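Local coordinates for protein enoyl-CoA hydratase/isomerase (Mycobacterium avium, PDB 3P5M) that probably acts as an enoyl-CoA hydratase or isomerase, working on acyl-CoA thioesters in the manner of the crotonase family, at residues I19-P24 / A62-G67; A87-P92 / A212-L217; P94-V99 / S185-V190; L110-D115 / G172-I177; A128-G133 / M158-I163. All coordinates share one frame; numbering follows the deposited sequence. Where two conformers were deposited one is given.

How the interactions relate
From the N terminus, interaction 1 comes first and stands alone: strand 16-21 meets the loop after strand 53-58, closing a loop that contains helix 32-47. The other four sit one within another, and none cross. Interaction 2 is outermost, running from the end of helix 74-90 to the turn after helix 199-213. Within it, interaction 3 lays helix 183-195 on strand 95-99, interaction 4 joins the end of helix 106-113 to the approach to strand 176-177, and interaction 5, innermost, links the segment after strand 124-126 with the end of helix 150-159. Interactions 1, 3 and 4 meet around Phe63, Gly98 and Leu110, and all three reach the six-stranded sheet.

Interaction 1 of 5, residues I19-P24 / A62-G67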
# COMPACT_ATOMS: atom_id res chain seq x y z
N ILE B 19 -7.25 0.54 34.11
CA ILE B 19 -6.28 -0.33 34.72
C ILE B 19 -4.95 0.05 34.08
O ILE B 19 -4.79 -0.07 32.86
CB ILE B 19 -6.60 -1.81 34.44
CG1 ILE B 19 -8.04 -2.16 34.89
CG2 ILE B 19 -5.51 -2.69 35.06
CD1 ILE B 19 -8.34 -3.65 35.09
N ARG B 20 -4.03 0.55 34.90
CA ARG B 20 -2.69 0.91 34.45
C ARG B 20 -1.69 -0.04 35.07
O ARG B 20 -1.67 -0.23 36.29
CB ARG B 20 -2.32 2.38 34.81
N LEU B 21 -0.89 -0.68 34.21
CA LEU B 21 0.27 -1.45 34.66
C LEU B 21 1.23 -0.41 35.19
O LEU B 21 1.45 0.62 34.55
CB LEU B 21 0.91 -2.23 33.49
CG LEU B 21 0.17 -3.42 32.88
CD1 LEU B 21 -1.19 -3.06 32.35
CD2 LEU B 21 1.02 -4.02 31.76
N ASP B 22 1.75 -0.62 36.40
CA ASP B 22 2.42 0.47 37.13
C ASP B 22 3.75 -0.01 37.76
O ASP B 22 4.00 0.19 38.95
CB ASP B 22 1.47 1.03 38.20
CG ASP B 22 1.87 2.45 38.70
OD1 ASP B 22 2.42 3.28 37.93
OD2 ASP B 22 1.58 2.75 39.88
N ARG B 23 4.58 -0.68 36.97
CA ARG B 23 5.94 -0.90 37.37
C ARG B 23 6.83 -0.25 36.31
O ARG B 23 7.58 -0.94 35.64
CB ARG B 23 6.24 -2.39 37.55
N PRO B 24 6.76 1.10 36.17
CA PRO B 24 7.51 1.75 35.08
C PRO B 24 9.05 1.62 35.18
O PRO B 24 9.75 1.68 34.16
CB PRO B 24 7.07 3.22 35.16
CG PRO B 24 6.54 3.42 36.57
CD PRO B 24 6.00 2.07 36.99
N ALA B 62 6.96 2.15 28.43
CA ALA B 62 6.53 0.96 27.71
C ALA B 62 5.14 0.52 28.17
O ALA B 62 4.81 0.65 29.34
CB ALA B 62 7.56 -0.18 27.90
N PHE B 63 4.34 -0.01 27.24
CA PHE B 63 3.08 -0.65 27.60
C PHE B 63 3.37 -1.83 28.57
O PHE B 63 2.89 -1.84 29.71
CB PHE B 63 2.32 -1.13 26.32
CG PHE B 63 1.03 -1.87 26.61
CD1 PHE B 63 -0.12 -1.19 27.01
CD2 PHE B 63 0.96 -3.27 26.46
CE1 PHE B 63 -1.31 -1.90 27.29
CE2 PHE B 63 -0.22 -3.97 26.76
CZ PHE B 63 -1.35 -3.30 27.13
N CYS B 64 4.16 -2.79 28.10
CA CYS B 64 4.51 -3.98 28.89
C CYS B 64 5.63 -4.71 28.19
O CYS B 64 5.50 -5.14 27.02
CB CYS B 64 3.26 -4.88 29.04
SG CYS B 64 3.43 -6.40 30.03
N SER B 65 6.74 -4.87 28.89
CA SER B 65 7.88 -5.61 28.36
C SER B 65 7.76 -7.15 28.59
O SER B 65 8.66 -7.91 28.24
CB SER B 65 9.18 -5.02 28.93
OG SER B 65 9.13 -5.03 30.34
N GLY B 66 6.63 -7.60 29.13
CA GLY B 66 6.40 -9.04 29.33
C GLY B 66 6.91 -9.66 30.62
O GLY B 66 7.16 -8.97 31.59
N GLY B 67 7.03 -10.98 30.61
CA GLY B 67 7.50 -11.74 31.77
C GLY B 67 8.83 -11.24 32.30
O GLY B 67 9.81 -11.07 31.56
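Leu21 presses one methyl, CD2, against the backbone and side chain of the facing loop. That methyl lies 3.5 Å from Phe63 O and 3.6 Å from Cys64 CB, with Cys64 SG slightly farther from Leu21 CD2 at 3.8 Å. Phe63 meets Leu21 through its carbonyl O, while its ring packs on Leu110 and Ala111 of helix 106-113. The sulfur is placed by a chi1 of -178°, which sets SG opposite the backbone N of Cys64; there it accepts a hydrogen bond from Gly66 N at 3.5 Å, with an N-H...S angle of 150°, a long bond that closes a tight local bend. The contact ties the second strand of the central crotonase sheet to the loop after strand 53-58. In this family that loop supplies one of the backbone N-H groups of the oxyanion hole, and the sequence Phe63-Cys64-Ser65-Gly66-Gly67 is consistent with such a role. A second shell holds both partners: the Asn28 amide gives its nitrogen to Phe63 O and takes Arg23 N on its oxygen, bridging the two segments. Ser65 OG is hydrogen-bonded to Leu27 O. Backbone hydrogen bonds to Thr57 and Ala59 hold Leu21 in the sheet, while Met34 of helix 32-47 and Leu110 touch its side chain.

Interaction 2 of 5, residues A87-P92 / A212-L217; sequences AITSLP and ATLAEL
A small, buried, largely apolar contact joins the last turn of helix 74-90 to the turn that links helices 199-213 and 217-231, with Thr89 set against Leu214 and Leu217. Thr89 and Leu214 meet tip to tip: Leu214 CD1 lies 3.5 Å from Thr89 CB and 3.8 Å from each of Thr89 OG1 and CG2, so a single methyl sits over the branch point of the threonine. Leu217 comes in at a slant, and its CD2 is 4.1 Å from Thr89 OG1. The hydroxyl finds its polar partner within its own helix; with chi1 at 59°, OG1 lies between the backbone N and carbonyl carbon of Thr89 and is hydrogen-bonded to Arg86 O. A type I turn from Leu214 to Leu217, closed by Leu217 N to Leu214 O at 3.0 Å, brings both leucines to the end of helix 74-90. Arg150 of the second subunit also packs on Thr89, placing the contact beside a subunit interface. Around it, Ile88 touches Ile42 of helix 32-47 and Val95 at the start of strand 95-99, while Lys206 of helix 199-213 donates a hydrogen bond to Ile88 O.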
# COMPACT_ATOMS: atom_id res chain seq x y z
N ALA B 87 -9.68 -13.98 31.03
CA ALA B 87 -10.55 -12.98 31.66
C ALA B 87 -10.91 -11.78 30.76
O ALA B 87 -12.07 -11.31 30.74
CB ALA B 87 -9.93 -12.51 32.97
N ILE B 88 -9.93 -11.25 30.04
CA ILE B 88 -10.22 -10.17 29.10
C ILE B 88 -11.14 -10.66 27.96
O ILE B 88 -12.13 -10.01 27.65
CB ILE B 88 -8.91 -9.56 28.49
CG1 ILE B 88 -8.08 -8.82 29.55
CG2 ILE B 88 -9.24 -8.63 27.38
CD1 ILE B 88 -6.53 -8.76 29.22
N THR B 89 -10.83 -11.79 27.35
CA THR B 89 -11.67 -12.26 26.23
C THR B 89 -13.09 -12.66 26.68
O THR B 89 -14.05 -12.63 25.89
CB THR B 89 -11.05 -13.45 25.46
OG1 THR B 89 -10.83 -14.55 26.36
CG2 THR B 89 -9.70 -13.08 24.84
N SER B 90 -13.22 -12.99 27.97
CA SER B 90 -14.45 -13.51 28.51
C SER B 90 -15.30 -12.45 29.20
O SER B 90 -16.51 -12.64 29.32
CB SER B 90 -14.16 -14.70 29.45
OG SER B 90 -15.37 -15.12 30.07
N LEU B 91 -14.70 -11.33 29.65
CA LEU B 91 -15.48 -10.21 30.20
C LEU B 91 -16.54 -9.76 29.20
O LEU B 91 -16.17 -9.43 28.06
CB LEU B 91 -14.58 -9.02 30.56
CG LEU B 91 -15.24 -7.75 31.13
CD1 LEU B 91 -15.69 -7.93 32.56
CD2 LEU B 91 -14.30 -6.60 31.09
N PRO B 92 -17.83 -9.71 29.62
CA PRO B 92 -18.87 -9.27 28.66
C PRO B 92 -18.96 -7.74 28.50
O PRO B 92 -20.05 -7.16 28.34
CB PRO B 92 -20.18 -9.91 29.21
CG PRO B 92 -19.94 -10.08 30.65
CD PRO B 92 -18.43 -10.39 30.79
N ALA B 212 -16.25 -18.03 17.70
CA ALA B 212 -15.76 -18.18 16.34
C ALA B 212 -14.24 -18.25 16.28
O ALA B 212 -13.70 -18.73 15.31
CB ALA B 212 -16.25 -17.02 15.50
N THR B 213 -13.52 -17.72 17.26
CA THR B 213 -12.07 -17.50 17.07
C THR B 213 -11.22 -18.10 18.19
O THR B 213 -10.01 -18.26 18.03
CB THR B 213 -11.73 -16.00 17.03
OG1 THR B 213 -12.11 -15.41 18.28
CG2 THR B 213 -12.44 -15.27 15.85
N LEU B 214 -11.85 -18.40 19.34
CA LEU B 214 -11.07 -18.87 20.48
C LEU B 214 -11.23 -20.35 20.82
O LEU B 214 -10.90 -20.76 21.94
CB LEU B 214 -11.29 -17.98 21.70
CG LEU B 214 -11.02 -16.49 21.54
CD1 LEU B 214 -11.46 -15.81 22.85
CD2 LEU B 214 -9.56 -16.15 21.24
N ALA B 215 -11.68 -21.17 19.88
CA ALA B 215 -11.89 -22.57 20.22
C ALA B 215 -10.59 -23.23 20.69
O ALA B 215 -10.63 -24.09 21.57
CB ALA B 215 -12.52 -23.34 19.06
N GLU B 216 -9.44 -22.82 20.16
CA GLU B 216 -8.18 -23.45 20.56
C GLU B 216 -7.43 -22.69 21.65
O GLU B 216 -6.31 -23.10 21.99
CB GLU B 216 -7.26 -23.69 19.33
CG GLU B 216 -7.97 -24.35 18.13
CD GLU B 216 -8.59 -25.68 18.53
OE1 GLU B 216 -8.02 -26.35 19.39
OE2 GLU B 216 -9.67 -26.02 18.01
N LEU B 217 -7.98 -21.59 22.18
CA LEU B 217 -7.24 -20.82 23.18
C LEU B 217 -6.76 -21.70 24.34
O LEU B 217 -5.58 -21.73 24.65
CB LEU B 217 -8.01 -19.60 23.73
CG LEU B 217 -7.26 -18.66 24.70
CD1 LEU B 217 -5.95 -18.11 24.11
CD2 LEU B 217 -8.18 -17.45 25.12

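Interaction 3 of 5, residues P94-V99 / S185-V190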
# COMPACT_ATOMS: atom_id res chain seq x y z
N PRO B 94 -16.48 -4.32 26.69
CA PRO B 94 -15.33 -4.02 25.83
C PRO B 94 -14.08 -3.62 26.63
O PRO B 94 -14.18 -2.90 27.63
CB PRO B 94 -15.83 -2.85 24.96
CG PRO B 94 -17.02 -2.29 25.73
CD PRO B 94 -17.63 -3.44 26.41
N VAL B 95 -12.93 -4.14 26.19
CA VAL B 95 -11.64 -3.90 26.85
C VAL B 95 -10.76 -3.27 25.77
O VAL B 95 -10.58 -3.88 24.69
CB VAL B 95 -10.98 -5.22 27.35
CG1 VAL B 95 -9.66 -4.97 28.06
CG2 VAL B 95 -11.92 -5.98 28.31
N ILE B 96 -10.24 -2.07 26.05
CA ILE B 96 -9.38 -1.37 25.11
C ILE B 96 -7.96 -1.26 25.62
O ILE B 96 -7.73 -0.79 26.74
CB ILE B 96 -9.97 0.04 24.77
CG1 ILE B 96 -11.29 -0.13 24.05
CG2 ILE B 96 -9.02 0.89 23.92
CD1 ILE B 96 -12.33 0.64 24.68
N ALA B 97 -7.01 -1.71 24.80
CA ALA B 97 -5.60 -1.48 25.08
C ALA B 97 -5.13 -0.17 24.41
O ALA B 97 -5.23 -0.03 23.21
CB ALA B 97 -4.76 -2.70 24.62
N GLY B 98 -4.64 0.79 25.19
CA GLY B 98 -3.97 1.93 24.60
C GLY B 98 -2.50 1.58 24.71
O GLY B 98 -1.95 1.53 25.80
N VAL B 99 -1.87 1.29 23.59
CA VAL B 99 -0.48 0.80 23.61
C VAL B 99 0.49 1.89 23.11
O VAL B 99 0.47 2.29 21.93
CB VAL B 99 -0.32 -0.44 22.73
CG1 VAL B 99 1.14 -0.93 22.75
CG2 VAL B 99 -1.24 -1.57 23.19
N SER B 185 -5.59 11.78 22.06
CA SER B 185 -6.89 12.32 21.67
C SER B 185 -7.74 11.24 21.01
O SER B 185 -8.95 11.14 21.28
CB SER B 185 -6.72 13.51 20.73
OG SER B 185 -7.93 13.76 20.05
N VAL B 186 -7.10 10.43 20.16
CA VAL B 186 -7.80 9.32 19.50
C VAL B 186 -8.24 8.26 20.51
O VAL B 186 -9.39 7.87 20.51
CB VAL B 186 -7.00 8.71 18.33
CG1 VAL B 186 -7.67 7.45 17.80
CG2 VAL B 186 -6.92 9.72 17.20
N LEU B 187 -7.34 7.88 21.40
CA LEU B 187 -7.64 7.01 22.50
C LEU B 187 -8.87 7.50 23.29
O LEU B 187 -9.81 6.74 23.53
CB LEU B 187 -6.40 6.84 23.39
CG LEU B 187 -6.58 5.83 24.54
CD1 LEU B 187 -6.94 4.46 24.03
CD2 LEU B 187 -5.38 5.77 25.49
N THR B 188 -8.86 8.80 23.64
CA THR B 188 -9.98 9.44 24.34
C THR B 188 -11.26 9.31 23.51
O THR B 188 -12.31 8.92 24.04
CB THR B 188 -9.72 10.94 24.67
OG1 THR B 188 -8.55 11.05 25.47
CG2 THR B 188 -10.91 11.56 25.39
N ASP B 189 -11.16 9.61 22.21
CA ASP B 189 -12.33 9.54 21.34
C ASP B 189 -12.93 8.15 21.36
O ASP B 189 -14.12 8.00 21.58
CB ASP B 189 -12.01 9.92 19.92
CG ASP B 189 -11.78 11.42 19.74
OD1 ASP B 189 -11.93 12.21 20.69
OD2 ASP B 189 -11.43 11.83 18.61
N VAL B 190 -12.09 7.13 21.15
CA VAL B 190 -12.55 5.73 21.10
C VAL B 190 -13.12 5.28 22.48
O VAL B 190 -14.17 4.66 22.56
CB VAL B 190 -11.39 4.81 20.60
CG1 VAL B 190 -11.66 3.30 20.86
CG2 VAL B 190 -11.15 5.06 19.11
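Leu187 and Gly98 meet with no flat side chain taking part. Both methyls of Leu187 sit against the strand at Gly98, CD1 at 3.9 Å and CD2 at 4.2 Å from Gly98 CA. Gly98 has no side chain there, and the alpha carbons of Gly98 and Leu187 come to 6.6 Å. Ile96, two residues earlier on the same face, borders this spot: its CG2 is 4.1 Å from Leu187 CD1, and the two side chains slide past each other in opposite directions. The CB of Leu187 does not point at the strand; a chi1 of -175°, with CG opposite the backbone N, swings its methyls in. Val190, a turn on, also points at the strand. The contact is a helix laid on one face of the parallel part of the crotonase sheet, whereas the side chains of Ala97 and Val99 point away from this helix, Val99 touching Phe63 in the loop after strand 53-58. Strand 95-99 lies between 53-58 and 116-119; Val118 of the latter touches both Ile96 and Leu187, and Leu191 and Val194 of helix 183-195 also touch Ile96.

Interaction 4 of 5, residues L110-D115 / G172-I177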
# COMPACT_ATOMS: atom_id res chain seq x y z
N LEU B 110 -1.10 -9.68 25.88
CA LEU B 110 -2.03 -8.87 26.68
C LEU B 110 -2.84 -7.86 25.82
O LEU B 110 -4.09 -7.78 25.91
CB LEU B 110 -1.23 -8.09 27.74
CG LEU B 110 -1.91 -7.21 28.78
CD1 LEU B 110 -2.87 -8.03 29.60
CD2 LEU B 110 -0.78 -6.72 29.69
N ALA B 111 -2.11 -7.06 25.05
CA ALA B 111 -2.72 -6.05 24.18
C ALA B 111 -3.66 -6.77 23.22
O ALA B 111 -4.81 -6.39 23.05
CB ALA B 111 -1.64 -5.31 23.41
N LEU B 112 -3.18 -7.86 22.63
CA LEU B 112 -3.96 -8.55 21.57
C LEU B 112 -5.16 -9.36 22.08
O LEU B 112 -6.09 -9.67 21.32
CB LEU B 112 -3.04 -9.39 20.69
CG LEU B 112 -1.88 -8.64 20.04
CD1 LEU B 112 -1.18 -9.52 19.02
CD2 LEU B 112 -2.35 -7.35 19.36
N ALA B 113 -5.20 -9.67 23.36
CA ALA B 113 -6.40 -10.24 23.94
C ALA B 113 -7.57 -9.23 23.99
O ALA B 113 -8.75 -9.62 24.02
CB ALA B 113 -6.10 -10.79 25.34
N CYS B 114 -7.25 -7.94 23.97
CA CYS B 114 -8.28 -6.91 24.09
C CYS B 114 -9.16 -6.82 22.84
O CYS B 114 -8.75 -7.23 21.75
CB CYS B 114 -7.65 -5.55 24.41
SG CYS B 114 -6.71 -5.58 25.94
N ASP B 115 -10.35 -6.28 23.00
CA ASP B 115 -11.26 -6.09 21.87
C ASP B 115 -10.83 -5.06 20.84
O ASP B 115 -11.05 -5.24 19.67
CB ASP B 115 -12.65 -5.77 22.40
CG ASP B 115 -13.08 -6.81 23.38
OD1 ASP B 115 -13.24 -7.95 22.92
OD2 ASP B 115 -13.21 -6.49 24.57
N GLY B 172 -3.62 -6.19 10.16
CA GLY B 172 -4.89 -6.53 10.88
C GLY B 172 -4.66 -7.11 12.27
O GLY B 172 -5.58 -7.75 12.85
N MET B 173 -3.44 -6.86 12.83
CA MET B 173 -3.13 -7.30 14.18
C MET B 173 -3.91 -6.51 15.21
O MET B 173 -4.31 -7.04 16.23
CB MET B 173 -1.63 -7.10 14.49
CG MET B 173 -1.12 -7.83 15.75
SD MET B 173 0.55 -7.32 16.34
CE MET B 173 1.48 -8.05 14.99
N ILE B 174 -4.08 -5.22 14.95
CA ILE B 174 -4.66 -4.29 15.89
C ILE B 174 -5.78 -3.51 15.21
O ILE B 174 -5.72 -3.28 14.00
CB ILE B 174 -3.55 -3.32 16.48
CG1 ILE B 174 -2.75 -2.64 15.36
CG2 ILE B 174 -2.62 -4.14 17.42
CD1 ILE B 174 -1.86 -1.46 15.85
N SER B 175 -6.77 -3.08 15.98
CA SER B 175 -7.93 -2.40 15.40
C SER B 175 -7.67 -0.93 15.01
O SER B 175 -8.22 -0.47 14.04
CB SER B 175 -9.10 -2.48 16.36
OG SER B 175 -8.78 -1.78 17.55
N HIS B 176 -6.80 -0.24 15.75
CA HIS B 176 -6.58 1.22 15.58
C HIS B 176 -5.15 1.65 15.52
O HIS B 176 -4.29 1.19 16.33
CB HIS B 176 -7.25 2.01 16.70
CG HIS B 176 -8.75 2.01 16.61
ND1 HIS B 176 -9.51 0.92 16.98
CD2 HIS B 176 -9.62 2.94 16.17
CE1 HIS B 176 -10.79 1.19 16.80
NE2 HIS B 176 -10.89 2.41 16.29
N ILE B 177 -4.89 2.55 14.58
CA ILE B 177 -3.62 3.20 14.51
C ILE B 177 -3.79 4.72 14.73
O ILE B 177 -4.80 5.32 14.32
CB ILE B 177 -2.90 2.86 13.15
CG1 ILE B 177 -1.46 3.36 13.13
CG2 ILE B 177 -3.62 3.49 11.95
CD1 ILE B 177 -0.47 2.56 13.90
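Ser175 OG, just beyond the Met173 and Ile174 that receive Leu112, is held by two groups. It forms a hydrogen bond with His176 ND1 at 2.9 Å, lying in the plane of the imidazole at its edge, which favours one rotation of the ring. It accepts another from Val117 N of strand 116-119, tying the segment to the neighbouring strand. The contact proper is apolar. Leu112 pushes its two methyls into the angle between Met173 and Ile174, and each pair of side chains meets at a slant. Leu112 CD1 is 3.7 Å from Met173 CG and 3.9 Å from Met173 SD; Leu112 CD2 is 3.8 Å from Ile174 CG2 and 3.7 Å from Met173 O. Met173 is extended as far as its sulfur and then bends, chi3 -70°. Just ahead of it, Gly172, with positive phi, ends helix 165-171 in a Schellman motif and turns the chain toward strand 176-177, an edge strand of the sheet within the chain. At the end of the other segment, Asp115 OD2 forms a salt bridge with Lys206 and accepts a hydrogen bond from Val95 N. Leu112 O and Ser175 O accept hydrogen bonds from Arg150 and Arg155 of the second subunit, respectively; an apolar seam within the chain thus lies beside carbonyls that accept from charged donors across the interface.

Interaction 5 of 5, residues A128-G133 / M158-I163; sequences AFTRVG and MTAEKI
Ala160 and Ala128 form the tight part of this contact, their alpha carbons 4.7 Å apart. Ala160 CB points into the facing loop and lies 4.0 Å from Ala128 CA and 3.7 Å from Thr130 OG1. Ala160 takes a positive phi of 57° as the first residue to leave helix 150-159, and this turn brings its methyl group against the 3-10 segment 129-131. With chi1 at 49°, OG1 of Thr130 stands between its own backbone N and carbonyl carbon, and it is hydrogen-bonded to Ala157 O in the last turn of the helix. Met158 O stays farther off, 4.1 Å from Thr130 OG1. The 3-10 turn itself is closed by Arg131 N bonded to Ala128 O at 3.0 Å. In contrast to this close group of Ala160, Ala128 and Thr130, the side chains of the following Glu161 and Lys162 turn to other partners: Glu161 forms a salt bridge with Arg155, and Lys162 one with Asp181 of the fourth subunit. Glu161 N makes a weak bond of 3.4 Å to Thr159 OG1. In the fold, the contact joins the chain leaving strand 124-126 to the end of helix 150-159, and just after it Ile163 pairs with Phe125 in the small three-stranded sheet. Phe202 of the third subunit packs on Thr130. The chemistry thus divides: a small methyl fits where the backbones come close, the threonine hydroxyl is satisfied by a helix-end carbonyl, and Glu161 and Lys162 find their charged partners outside the contact.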
# COMPACT_ATOMS: atom_id res chain seq x y z
N ALA B 128 9.71 -11.42 21.70
CA ALA B 128 11.15 -11.52 21.93
C ALA B 128 11.55 -12.78 22.69
O ALA B 128 12.73 -12.96 22.97
CB ALA B 128 11.69 -10.27 22.64
N PHE B 129 10.62 -13.67 22.99
CA PHE B 129 10.94 -14.79 23.86
C PHE B 129 12.13 -15.60 23.34
O PHE B 129 13.02 -15.95 24.11
CB PHE B 129 9.75 -15.75 24.05
CG PHE B 129 8.40 -15.09 24.23
CD1 PHE B 129 7.80 -15.04 25.50
CD2 PHE B 129 7.69 -14.57 23.12
CE1 PHE B 129 6.56 -14.47 25.67
CE2 PHE B 129 6.43 -14.01 23.28
CZ PHE B 129 5.85 -13.96 24.57
N THR B 130 12.14 -15.90 22.03
CA THR B 130 13.16 -16.79 21.47
C THR B 130 14.57 -16.27 21.62
O THR B 130 15.52 -17.05 21.52
CB THR B 130 12.92 -17.21 19.99
OG1 THR B 130 12.62 -16.06 19.19
CG2 THR B 130 11.77 -18.20 19.88
N ARG B 131 14.73 -14.97 21.88
CA ARG B 131 16.09 -14.42 22.04
C ARG B 131 16.75 -14.87 23.35
O ARG B 131 17.96 -14.71 23.54
CB ARG B 131 16.14 -12.88 21.84
N VAL B 132 15.95 -15.41 24.26
CA VAL B 132 16.49 -16.08 25.46
C VAL B 132 16.19 -17.57 25.45
O VAL B 132 16.42 -18.24 26.45
CB VAL B 132 16.05 -15.42 26.82
CG1 VAL B 132 16.51 -13.97 26.89
CG2 VAL B 132 14.55 -15.50 27.04
N GLY B 133 15.65 -18.08 24.33
CA GLY B 133 15.40 -19.51 24.17
C GLY B 133 14.07 -20.00 24.70
O GLY B 133 13.90 -21.20 24.94
N MET B 158 9.59 -16.96 15.39
CA MET B 158 10.90 -17.49 15.07
C MET B 158 12.02 -16.45 14.90
O MET B 158 13.18 -16.77 15.19
CB MET B 158 10.82 -18.42 13.89
CG MET B 158 10.17 -19.72 14.34
SD MET B 158 9.91 -20.90 13.06
CE MET B 158 11.36 -20.72 12.07
N THR B 159 11.70 -15.24 14.46
CA THR B 159 12.76 -14.22 14.24
C THR B 159 12.87 -13.20 15.36
O THR B 159 13.86 -12.43 15.45
CB THR B 159 12.57 -13.44 12.91
OG1 THR B 159 11.43 -12.59 13.01
CG2 THR B 159 12.44 -14.35 11.75
N ALA B 160 11.85 -13.15 16.22
CA ALA B 160 11.78 -12.16 17.30
C ALA B 160 11.86 -10.67 16.82
O ALA B 160 12.31 -9.80 17.56
CB ALA B 160 12.86 -12.47 18.39
N GLU B 161 11.41 -10.38 15.59
CA GLU B 161 11.50 -9.02 15.04
C GLU B 161 10.44 -8.14 15.67
O GLU B 161 9.36 -8.63 16.03
CB GLU B 161 11.32 -9.01 13.50
CG GLU B 161 12.53 -9.55 12.76
CD GLU B 161 12.22 -10.08 11.34
OE1 GLU B 161 11.11 -9.89 10.83
OE2 GLU B 161 13.12 -10.71 10.76
N LYS B 162 10.76 -6.85 15.80
CA LYS B 162 9.81 -5.85 16.24
C LYS B 162 8.87 -5.56 15.08
O LYS B 162 9.32 -5.36 13.95
CB LYS B 162 10.53 -4.54 16.63
CG LYS B 162 11.33 -4.66 17.95
CD LYS B 162 12.09 -3.36 18.28
CE LYS B 162 13.11 -3.61 19.39
NZ LYS B 162 13.97 -2.42 19.60
N ILE B 163 7.56 -5.56 15.36
CA ILE B 163 6.58 -5.13 14.37
C ILE B 163 6.06 -3.76 14.74
O ILE B 163 5.44 -3.59 15.80
CB ILE B 163 5.40 -6.13 14.31
CG1 ILE B 163 5.92 -7.59 14.23
CG2 ILE B 163 4.43 -5.73 13.18
CD1 ILE B 163 6.89 -7.89 13.00